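Local coordinates for protein cortical-lytic enzyme (Bacillus cereus, PDB 4S3J) that is an N-acetylglucosaminidase of glycosyl hydrolase family 18 that degrades spore cortex peptidoglycan during germination, probably acting on already partially degraded material, at residues S104-A109 / F132-A137. Sequence-based numbering, arbitrary orientation.
Sequences SVESIA and FLTYLA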
ATOM      1  N   SER A 104      -5.217  -3.847 -15.931  1.00 22.30           N
ATOM      2  CA  SER A 104      -4.320  -4.696 -15.162  1.00 23.73           C
ATOM      3  C   SER A 104      -3.551  -3.862 -14.159  1.00 24.69           C
ATOM      4  O   SER A 104      -3.353  -2.661 -14.357  1.00 26.08           O
ATOM      5  CB  SER A 104      -3.331  -5.433 -16.074  1.00 31.83           C
ATOM      6  OG  SER A 104      -3.997  -6.406 -16.853  1.00 50.04           O
ATOM      7  N   VAL A 105      -3.117  -4.512 -13.092  1.00 19.82           N
ATOM      8  CA  VAL A 105      -2.268  -3.877 -12.083  1.00 20.76           C
ATOM      9  C   VAL A 105      -1.239  -4.890 -11.587  1.00 21.36           C
ATOM     10  O   VAL A 105      -1.490  -6.097 -11.583  1.00 18.58           O
ATOM     11  CB  VAL A 105      -3.125  -3.328 -10.895  1.00 22.53           C
ATOM     12  CG1 VAL A 105      -3.628  -4.449  -9.985  1.00 22.95           C
ATOM     13  CG2 VAL A 105      -2.357  -2.309 -10.094  1.00 27.45           C
ATOM     14  N   GLU A 106      -0.075  -4.407 -11.171  1.00 20.12           N
ATOM     15  CA  GLU A 106       0.857  -5.235 -10.419  1.00 19.96           C
ATOM     16  C   GLU A 106       0.787  -4.800  -8.968  1.00 19.62           C
ATOM     17  O   GLU A 106       0.719  -3.606  -8.683  1.00 18.28           O
ATOM     18  CB  GLU A 106       2.286  -5.137 -10.967  1.00 19.15           C
ATOM     19  CG  GLU A 106       2.381  -5.685 -12.388  1.00 18.45           C
ATOM     20  CD  GLU A 106       3.789  -5.963 -12.883  1.00 23.40           C
ATOM     21  OE1 GLU A 106       4.750  -5.786 -12.125  1.00 27.93           O
ATOM     22  OE2 GLU A 106       3.921  -6.397 -14.045  1.00 35.35           O
ATOM     23  N   SER A 107       0.763  -5.779  -8.070  1.00 15.55           N
ATOM     24  CA  SER A 107       0.658  -5.536  -6.637  1.00 15.68           C
ATOM     25  C   SER A 107       1.841  -6.168  -5.928  1.00 19.04           C
ATOM     26  O   SER A 107       2.249  -7.266  -6.276  1.00 18.02           O
ATOM     27  CB  SER A 107      -0.658  -6.111  -6.102  1.00 19.60           C
ATOM     28  OG  SER A 107      -0.726  -7.494  -6.401  1.00 18.90           O
ATOM     29  N   ILE A 108       2.358  -5.477  -4.912  1.00 15.56           N
ATOM     30  CA  ILE A 108       3.407  -5.983  -4.047  1.00 14.05           C
ATOM     31  C   ILE A 108       2.930  -5.890  -2.615  1.00 15.03           C
ATOM     32  O   ILE A 108       2.203  -4.957  -2.287  1.00 15.63           O
ATOM     33  CB  ILE A 108       4.712  -5.175  -4.153  1.00 15.13           C
ATOM     34  CG1 ILE A 108       5.190  -5.111  -5.608  1.00 20.43           C
ATOM     35  CG2 ILE A 108       5.781  -5.753  -3.214  1.00 16.59           C
ATOM     36  CD1 ILE A 108       6.197  -4.019  -5.824  1.00 24.29           C
ATOM     37  N   ALA A 109       3.295  -6.850  -1.775  1.00 14.77           N
ATOM     38  CA  ALA A 109       3.162  -6.666  -0.327  1.00 13.86           C
ATOM     39  C   ALA A 109       4.437  -7.084   0.391  1.00 14.88           C
ATOM     40  O   ALA A 109       5.040  -8.101   0.057  1.00 16.56           O
ATOM     41  CB  ALA A 109       1.992  -7.443   0.220  1.00 16.53           C
ATOM     42  N   PHE A 132      -3.647 -12.361  -3.964  1.00 18.12           N
ATOM     43  CA  PHE A 132      -3.855 -11.009  -4.471  1.00 20.66           C
ATOM     44  C   PHE A 132      -2.563 -10.323  -4.938  1.00 18.69           C
ATOM     45  O   PHE A 132      -2.602  -9.138  -5.300  1.00 18.68           O
ATOM     46  CB  PHE A 132      -4.497 -10.113  -3.387  1.00 16.38           C
ATOM     47  CG  PHE A 132      -5.809 -10.603  -2.851  1.00 17.93           C
ATOM     48  CD1 PHE A 132      -5.864 -11.449  -1.752  1.00 18.59           C
ATOM     49  CD2 PHE A 132      -6.992 -10.163  -3.418  1.00 22.61           C
ATOM     50  CE1 PHE A 132      -7.078 -11.874  -1.252  1.00 24.11           C
ATOM     51  CE2 PHE A 132      -8.208 -10.587  -2.921  1.00 21.26           C
ATOM     52  CZ  PHE A 132      -8.248 -11.446  -1.837  1.00 32.99           C
ATOM     53  N   LEU A 133      -1.438 -11.050  -4.944  1.00 17.78           N
ATOM     54  CA  LEU A 133      -0.120 -10.449  -5.168  1.00 16.15           C
ATOM     55  C   LEU A 133       0.573 -10.830  -6.472  1.00 17.41           C
ATOM     56  O   LEU A 133       0.596 -12.001  -6.873  1.00 20.09           O
ATOM     57  CB  LEU A 133       0.828 -10.837  -4.043  1.00 15.85           C
ATOM     58  CG  LEU A 133       0.422 -10.434  -2.636  1.00 16.09           C
ATOM     59  CD1 LEU A 133       1.562 -10.858  -1.701  1.00 17.57           C
ATOM     60  CD2 LEU A 133       0.151  -8.952  -2.536  1.00 15.92           C
ATOM     61  N   THR A 134       1.192  -9.844  -7.111  1.00 18.49           N
ATOM     62  CA  THR A 134       2.133 -10.139  -8.183  1.00 18.77           C
ATOM     63  C   THR A 134       3.476 -10.540  -7.570  1.00 18.53           C
ATOM     64  O   THR A 134       4.152 -11.478  -8.043  1.00 18.68           O
ATOM     65  CB  THR A 134       2.339  -8.931  -9.128  1.00 18.70           C
ATOM     66  OG1 THR A 134       1.068  -8.401  -9.538  1.00 20.51           O
ATOM     67  CG2 THR A 134       3.152  -9.353 -10.351  1.00 18.43           C
ATOM     68  N   TYR A 135       3.845  -9.811  -6.513  1.00 18.20           N
ATOM     69  CA  TYR A 135       5.110  -9.995  -5.813  1.00 17.71           C
ATOM     70  C   TYR A 135       4.921 -10.050  -4.301  1.00 19.23           C
ATOM     71  O   TYR A 135       4.101  -9.314  -3.771  1.00 17.74           O
ATOM     72  CB  TYR A 135       6.065  -8.843  -6.123  1.00 19.02           C
ATOM     73  CG  TYR A 135       6.451  -8.671  -7.564  1.00 17.92           C
ATOM     74  CD1 TYR A 135       7.511  -9.372  -8.083  1.00 20.18           C
ATOM     75  CD2 TYR A 135       5.768  -7.787  -8.387  1.00 18.96           C
ATOM     76  CE1 TYR A 135       7.882  -9.221  -9.387  1.00 24.16           C
ATOM     77  CE2 TYR A 135       6.134  -7.619  -9.705  1.00 23.81           C
ATOM     78  CZ  TYR A 135       7.195  -8.345 -10.195  1.00 26.82           C
ATOM     79  OH  TYR A 135       7.601  -8.216 -11.510  1.00 32.82           O
ATOM     80  N   LEU A 136       5.705 -10.901  -3.630  1.00 17.41           N
ATOM     81  CA  LEU A 136       5.799 -10.964  -2.170  1.00 15.71           C
ATOM     82  C   LEU A 136       7.218 -10.591  -1.767  1.00 17.65           C
ATOM     83  O   LEU A 136       8.185 -11.199  -2.253  1.00 18.69           O
ATOM     84  CB  LEU A 136       5.439 -12.351  -1.655  1.00 17.50           C
ATOM     85  CG  LEU A 136       5.559 -12.570  -0.145  1.00 18.86           C
ATOM     86  CD1 LEU A 136       4.579 -11.661   0.644  1.00 17.07           C
ATOM     87  CD2 LEU A 136       5.332 -14.028   0.199  1.00 21.33           C
ATOM     88  N   ALA A 137       7.339  -9.604  -0.886  1.00 15.63           N
ATOM     89  CA  ALA A 137       8.636  -9.042  -0.499  1.00 15.68           C
ATOM     90  C   ALA A 137       8.981  -9.309   0.952  1.00 14.97           C
ATOM     91  O   ALA A 137       8.515  -8.590   1.845  1.00 15.50           O
ATOM     92  CB  ALA A 137       8.661  -7.543  -0.750  1.00 17.56           C
TER
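Ser107 and Thr134 join the two segments where strand 135-143 begins. Ser107 OG lies between its own backbone N and carbonyl carbon (chi1 57°). It gives a hydrogen bond to Phe132 O at 2.7 Å, on an in-plane lone pair, and accepts from Thr134 N at 3.1 Å. Thr134 OG1 returns the grip, taking Ser107 N at 3.0 Å, nearly straight (164°). Ser107 O accepts Tyr135 N nearly along the C=O axis at 3.0 Å and Thr134 N from above the carbonyl plane. The Tyr135 N bond opens the parallel ladder. Ala109 N continues it with a longer hydrogen bond to Tyr135 O, and Ala137 N donates to Ala109 O at 2.9 Å.

The Ile108 and Tyr135 side chains cross obliquely, with Ile108 CG1 3.9 Å from Tyr135 CB. Glu106 OE1 meets the Tyr135 ring edge in plane, 3.3 Å from CE2. On the other face, Leu133 CD2 touches Ala109 CB at 3.6 Å.

Lys430 forms a salt bridge with Glu106 OE2, and Thr134 OG1 gives a hydrogen bond to Thr428 O. Helix 120-129 links the two strands as a beta-alpha-beta unit of the family 18 TIM barrel. Strand 168-177 pairs in parallel with strand 135-143 on its far side, touching Ile108, Tyr135 and Ala137. Strand 404-408 pairs in parallel with strand 104-111, Ile405 hydrogen-bonding the backbones of Glu106 and Ile108. Helix 415-424 meets Phe132 and Leu133.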